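Local coordinates for protein peptidase S15/CocE/NonD (Thaumarchaeota archaeon SCGC AB-539-E09, PDB 4PF1) that probably acts as a serine aminopeptidase of the S15 family, cleaving residues from the N-terminal end of peptides with an alpha/beta-hydrolase catalytic domain, at residues 31-36 with 53-58; 59-64 with 97-102. All blocks are in the same frame, centred on the assembly; numbering follows the deposited sequence.

Overall arrangement
Both contacts belong to the same mixed sheet of the alpha/beta-hydrolase fold, and their centres lie about 10 Å apart. Contact 1 joins the open end of the hairpin of strands 32-40 and 46-54 at the outer edge of the sheet; it is partly buried and held mostly by backbone bonds and a lysine that reaches across the start of its partner strand. Contact 2 pairs the parallel strands 60-67 and 100-105 farther in, where nearly every touching residue is buried and apolar side chains cover both faces. Strand 46-54 lies beside strand 100-105, which links the two, and P54 touches the backbone of R98 and Y99.

Contact 1: residues 31-36 with 53-58; sequences DYTRRE and IPKGVQ
T33 and I53 share two backbone hydrogen bonds, T33 N to I53 O at 2.8 Å and I53 N to T33 O at 3.0 Å, which make them an antiparallel hydrogen-bonded pair. The next pair, Y32 with P54, is non-hydrogen-bonded, and Y32 CA instead brings its hydrogen to I53 O, 3.3 Å away. Beyond it K55 N donates to D31 O (3.0 Å). The K55 side chain then turns back across the start of strand 32-40. Its CB and CG pass over the D31-Y32 peptide, and its last torsion is bent (chi4 88°), which swings NZ toward Y32 O for a weak hydrogen bond of 3.4 Å. The same ammonium is held by F30 O. On the way CE passes 3.7 Å from T33 OG1, the two side chains crossing at about a right angle. T33 OG1 lies beside its own backbone N (chi1 -61°) and shares a water with I53 O, 3.0 Å from the hydroxyl and only weakly bound to the carbonyl. On this face R35 CD rests against I53 CD1 at 4.0 Å, while its guanidinium is paired with E37. On the face of Y32 and P54 both side chains pack on L83 of helix 83-86, and the Y32 hydroxyl bonds to S80 O. Past P54 the chain leaves the strand in a type II turn, P54 to V57, with G56 at positive phi. The open end of the hairpin is therefore secured chiefly by main-chain bonds, with I53 O serving T33 N and the water at once, and the ammonium of K55 is met by the carbonyl oxygens of F30 and, weakly, Y32, so its charge is probably offset in part by main-chain dipoles.

Contact 2: residues 59-64 with 97-102; sequences NTPIVL and ARYIIV
P61 lies over the ring of Y99, its CG 3.5 Å from the ring centroid and 9° off the normal, a CH-pi contact. V63 CB comes to the ring edge, 4.1 Å from Y99 CD2. The hydroxyl of Y99 is bonded to D361 of helix 347-365, whose Q357 and L364 touch the Y99 side chain. An alanine in place of Y99 would probably leave P61 CG without its aromatic face and D361 without this hydroxyl partner, opening a gap against that helix. On the face carrying V63 and I101 the two lie side by side and point the same way, CG1 to CG1 at 3.7 Å. On the face of I62, I100, L64 and V102 the I62 and I100 side chains cross obliquely, CG1 against CB; I62 CG2 meets V102 CG2 at 3.8 Å, and L64 CD1 reaches V102 CG1. At the start of the pair T60 OG1, anti to its backbone N (chi1 -166°), donates to R98 O at 2.8 Å, just where a Schellman motif ends the preceding helix; T60 CG2 touches I100 CD1. Backbone bonds from I100 N to P61 O, V63 N to I100 O and V102 N to V63 O join the strands. Strand 100-105 lies between 46-54 and 60-67, reached through short helices 71-74, 83-86 and 92-96, the swapped strand order of the alpha/beta-hydrolase sheet.

Contact 1: residues 31-36 with 53-58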
loop_
_atom_site.group_PDB
_atom_site.type_symbol
_atom_site.label_atom_id
_atom_site.label_comp_id
_atom_site.label_asym_id
_atom_site.label_seq_id
_atom_site.Cartn_x
_atom_site.Cartn_y
_atom_site.Cartn_z
ATOM N N ASP A 31 -0.001 32.279 15.602
ATOM C CA ASP A 31 -0.126 32.171 17.059
ATOM C C ASP A 31 1.264 32.253 17.741
ATOM O O ASP A 31 1.392 31.945 18.928
ATOM C CB ASP A 31 -0.882 30.883 17.457
ATOM C CG ASP A 31 -0.158 29.568 17.208
ATOM O OD1 ASP A 31 0.949 29.595 16.631
ATOM O OD2 ASP A 31 -0.697 28.517 17.594
ATOM N N TYR A 32 2.296 32.674 16.978
ATOM C CA TYR A 32 3.673 32.792 17.457
ATOM C C TYR A 32 4.422 33.891 16.697
ATOM O O TYR A 32 4.062 34.208 15.562
ATOM C CB TYR A 32 4.419 31.441 17.311
ATOM C CG TYR A 32 4.712 31.045 15.874
ATOM C CD1 TYR A 32 3.741 30.431 15.086
ATOM C CD2 TYR A 32 5.966 31.270 15.308
ATOM C CE1 TYR A 32 4.000 30.079 13.762
ATOM C CE2 TYR A 32 6.237 30.919 13.986
ATOM C CZ TYR A 32 5.253 30.315 13.218
ATOM O OH TYR A 32 5.521 29.953 11.918
ATOM N N THR A 33 5.498 34.427 17.303
ATOM C CA THR A 33 6.360 35.423 16.668
ATOM C C THR A 33 7.723 34.778 16.394
ATOM O O THR A 33 8.244 34.045 17.238
ATOM C CB THR A 33 6.453 36.690 17.531
ATOM O OG1 THR A 33 5.143 37.239 17.676
ATOM C CG2 THR A 33 7.377 37.747 16.935
ATOM N N ARG A 34 8.280 35.027 15.202
ATOM C CA ARG A 34 9.562 34.471 14.791
ATOM C C ARG A 34 10.637 35.562 14.800
ATOM O O ARG A 34 10.590 36.483 13.981
ATOM C CB ARG A 34 9.432 33.823 13.399
ATOM C CG ARG A 34 10.662 33.044 12.935
ATOM C CD ARG A 34 10.467 32.486 11.535
ATOM N NE ARG A 34 9.504 31.382 11.516
ATOM C CZ ARG A 34 9.836 30.100 11.635
ATOM N NH1 ARG A 34 11.109 29.744 11.761
ATOM N NH2 ARG A 34 8.898 29.162 11.620
ATOM N N ARG A 35 11.586 35.469 15.750
ATOM C CA ARG A 35 12.696 36.417 15.875
ATOM C C ARG A 35 13.987 35.790 15.360
ATOM O O ARG A 35 14.419 34.756 15.871
ATOM C CB ARG A 35 12.868 36.877 17.331
ATOM C CG ARG A 35 12.156 38.179 17.650
ATOM C CD ARG A 35 12.516 38.694 19.033
ATOM N NE ARG A 35 13.856 39.286 19.073
ATOM C CZ ARG A 35 14.316 40.027 20.077
ATOM N NH1 ARG A 35 13.548 40.283 21.129
ATOM N NH2 ARG A 35 15.543 40.525 20.032
ATOM N N GLU A 36 14.591 36.405 14.333
ATOM C CA GLU A 36 15.839 35.924 13.736
ATOM C C GLU A 36 16.974 36.845 14.160
ATOM O O GLU A 36 16.956 38.040 13.844
ATOM C CB GLU A 36 15.718 35.835 12.206
ATOM C CG GLU A 36 14.640 34.859 11.753
ATOM C CD GLU A 36 14.467 34.718 10.254
ATOM O OE1 GLU A 36 14.307 35.756 9.568
ATOM O OE2 GLU A 36 14.425 33.564 9.773
ATOM N N ILE A 53 8.520 32.689 19.851
ATOM C CA ILE A 53 7.813 33.121 21.051
ATOM C C ILE A 53 6.304 32.963 20.846
ATOM O O ILE A 53 5.751 33.574 19.932
ATOM C CB ILE A 53 8.181 34.584 21.451
ATOM C CG1 ILE A 53 9.701 34.852 21.322
ATOM C CG2 ILE A 53 7.665 34.905 22.865
ATOM C CD1 ILE A 53 10.073 36.298 21.041
ATOM N N PRO A 54 5.614 32.161 21.690
ATOM C CA PRO A 54 4.151 32.046 21.549
ATOM C C PRO A 54 3.483 33.393 21.827
ATOM O O PRO A 54 3.916 34.109 22.725
ATOM C CB PRO A 54 3.768 30.987 22.598
ATOM C CG PRO A 54 5.054 30.329 22.990
ATOM C CD PRO A 54 6.109 31.363 22.827
ATOM N N LYS A 55 2.476 33.768 21.026
ATOM C CA LYS A 55 1.814 35.067 21.191
ATOM C C LYS A 55 1.021 35.147 22.506
ATOM O O LYS A 55 0.311 34.206 22.864
ATOM C CB LYS A 55 0.907 35.383 19.993
ATOM C CG LYS A 55 1.671 35.914 18.785
ATOM C CD LYS A 55 0.802 36.816 17.924
ATOM C CE LYS A 55 1.585 37.465 16.809
ATOM N NZ LYS A 55 1.627 36.620 15.589
ATOM N N GLY A 56 1.189 36.264 23.216
ATOM C CA GLY A 56 0.499 36.551 24.472
ATOM C C GLY A 56 1.153 36.003 25.729
ATOM O O GLY A 56 0.737 36.348 26.840
ATOM N N VAL A 57 2.179 35.151 25.575
ATOM C CA VAL A 57 2.852 34.519 26.708
ATOM C C VAL A 57 3.823 35.495 27.412
ATOM O O VAL A 57 4.326 36.441 26.802
ATOM C CB VAL A 57 3.552 33.195 26.287
ATOM C CG1 VAL A 57 4.931 33.449 25.682
ATOM C CG2 VAL A 57 3.638 32.217 27.457
ATOM N N GLN A 58 4.049 35.256 28.711
ATOM C CA GLN A 58 4.964 36.015 29.561
ATOM C C GLN A 58 5.487 35.112 30.681
ATOM O O GLN A 58 4.818 34.141 31.049
ATOM C CB GLN A 58 4.300 37.294 30.126
ATOM C CG GLN A 58 2.991 37.074 30.884
ATOM C CD GLN A 58 2.387 38.389 31.316
ATOM O OE1 GLN A 58 2.704 38.930 32.380
ATOM N NE2 GLN A 58 1.512 38.941 30.489
HETATM O O HOH W 1 5.150 36.923 20.619
#

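Contact 2: residues 59-64 with 97-102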
loop_
_atom_site.group_PDB
_atom_site.type_symbol
_atom_site.label_atom_id
_atom_site.label_comp_id
_atom_site.label_asym_id
_atom_site.label_seq_id
_atom_site.Cartn_x
_atom_site.Cartn_y
_atom_site.Cartn_z
ATOM N N ASN A 59 6.707 35.406 31.182
ATOM C CA ASN A 59 7.382 34.658 32.255
ATOM C C ASN A 59 7.417 33.129 31.961
ATOM O O ASN A 59 7.145 32.317 32.849
ATOM C CB ASN A 59 6.716 34.951 33.617
ATOM C CG ASN A 59 7.632 34.789 34.804
ATOM O OD1 ASN A 59 8.754 35.311 34.839
ATOM N ND2 ASN A 59 7.145 34.114 35.832
ATOM N N THR A 60 7.746 32.756 30.706
ATOM C CA THR A 60 7.812 31.351 30.272
ATOM C C THR A 60 9.293 30.931 30.045
ATOM O O THR A 60 10.102 31.764 29.633
ATOM C CB THR A 60 6.910 31.130 29.015
ATOM O OG1 THR A 60 6.713 29.737 28.784
ATOM C CG2 THR A 60 7.453 31.790 27.757
ATOM N N PRO A 61 9.684 29.661 30.305
ATOM C CA PRO A 61 11.095 29.282 30.093
ATOM C C PRO A 61 11.485 29.149 28.616
ATOM O O PRO A 61 10.626 29.205 27.728
ATOM C CB PRO A 61 11.213 27.944 30.816
ATOM C CG PRO A 61 9.853 27.375 30.785
ATOM C CD PRO A 61 8.899 28.533 30.854
ATOM N N ILE A 62 12.797 28.960 28.364
ATOM C CA ILE A 62 13.360 28.779 27.023
ATOM C C ILE A 62 13.861 27.338 26.861
ATOM O O ILE A 62 14.494 26.796 27.768
ATOM C CB ILE A 62 14.499 29.815 26.758
ATOM C CG1 ILE A 62 13.945 31.262 26.688
ATOM C CG2 ILE A 62 15.324 29.466 25.491
ATOM C CD1 ILE A 62 15.003 32.361 26.941
ATOM N N VAL A 63 13.593 26.731 25.699
ATOM C CA VAL A 63 14.098 25.401 25.373
ATOM C C VAL A 63 15.014 25.555 24.126
ATOM O O VAL A 63 14.546 25.934 23.051
ATOM C CB VAL A 63 12.973 24.325 25.244
ATOM C CG1 VAL A 63 11.960 24.669 24.155
ATOM C CG2 VAL A 63 13.552 22.931 25.048
ATOM N N LEU A 64 16.335 25.397 24.333
ATOM C CA LEU A 64 17.367 25.639 23.323
ATOM C C LEU A 64 17.886 24.356 22.665
ATOM O O LEU A 64 18.183 23.376 23.346
ATOM C CB LEU A 64 18.551 26.417 23.970
ATOM C CG LEU A 64 19.836 26.627 23.128
ATOM C CD1 LEU A 64 19.588 27.550 21.939
ATOM C CD2 LEU A 64 20.960 27.171 23.981
ATOM N N ALA A 97 3.069 23.588 26.153
ATOM C CA ALA A 97 3.280 24.264 27.440
ATOM C C ALA A 97 3.579 25.764 27.237
ATOM O O ALA A 97 3.692 26.510 28.212
ATOM C CB ALA A 97 4.422 23.599 28.196
ATOM N N ARG A 98 3.700 26.192 25.957
ATOM C CA ARG A 98 3.952 27.571 25.520
ATOM C C ARG A 98 5.336 28.089 25.979
ATOM O O ARG A 98 5.478 29.251 26.374
ATOM C CB ARG A 98 2.811 28.522 25.939
ATOM C CG ARG A 98 1.454 28.098 25.372
ATOM C CD ARG A 98 0.318 28.969 25.866
ATOM N NE ARG A 98 0.305 30.273 25.204
ATOM C CZ ARG A 98 0.268 31.436 25.847
ATOM N NH1 ARG A 98 0.260 32.576 25.169
ATOM N NH2 ARG A 98 0.231 31.469 27.174
ATOM N N TYR A 99 6.365 27.227 25.858
ATOM C CA TYR A 99 7.768 27.584 26.107
ATOM C C TYR A 99 8.264 28.425 24.947
ATOM O O TYR A 99 7.693 28.353 23.853
ATOM C CB TYR A 99 8.644 26.304 26.171
ATOM C CG TYR A 99 8.717 25.566 27.493
ATOM C CD1 TYR A 99 7.622 25.523 28.354
ATOM C CD2 TYR A 99 9.835 24.809 27.827
ATOM C CE1 TYR A 99 7.669 24.806 29.549
ATOM C CE2 TYR A 99 9.887 24.076 29.009
ATOM C CZ TYR A 99 8.802 24.079 29.869
ATOM O OH TYR A 99 8.863 23.385 31.052
ATOM N N ILE A 100 9.370 29.147 25.137
ATOM C CA ILE A 100 10.023 29.819 24.023
ATOM C C ILE A 100 10.952 28.767 23.404
ATOM O O ILE A 100 11.735 28.145 24.127
ATOM C CB ILE A 100 10.756 31.122 24.466
ATOM C CG1 ILE A 100 9.739 32.250 24.754
ATOM C CG2 ILE A 100 11.783 31.566 23.414
ATOM C CD1 ILE A 100 10.188 33.274 25.807
ATOM N N ILE A 101 10.788 28.487 22.104
ATOM C CA ILE A 101 11.595 27.470 21.428
ATOM C C ILE A 101 12.665 28.161 20.582
ATOM O O ILE A 101 12.344 28.988 19.723
ATOM C CB ILE A 101 10.715 26.488 20.608
ATOM C CG1 ILE A 101 9.657 25.814 21.522
ATOM C CG2 ILE A 101 11.587 25.432 19.898
ATOM C CD1 ILE A 101 8.368 25.503 20.869
ATOM N N VAL A 102 13.943 27.847 20.860
ATOM C CA VAL A 102 15.076 28.479 20.188
ATOM C C VAL A 102 15.954 27.436 19.482
ATOM O O VAL A 102 16.402 26.473 20.108
ATOM C CB VAL A 102 15.917 29.342 21.179
ATOM C CG1 VAL A 102 17.123 29.959 20.489
ATOM C CG2 VAL A 102 15.067 30.426 21.836
#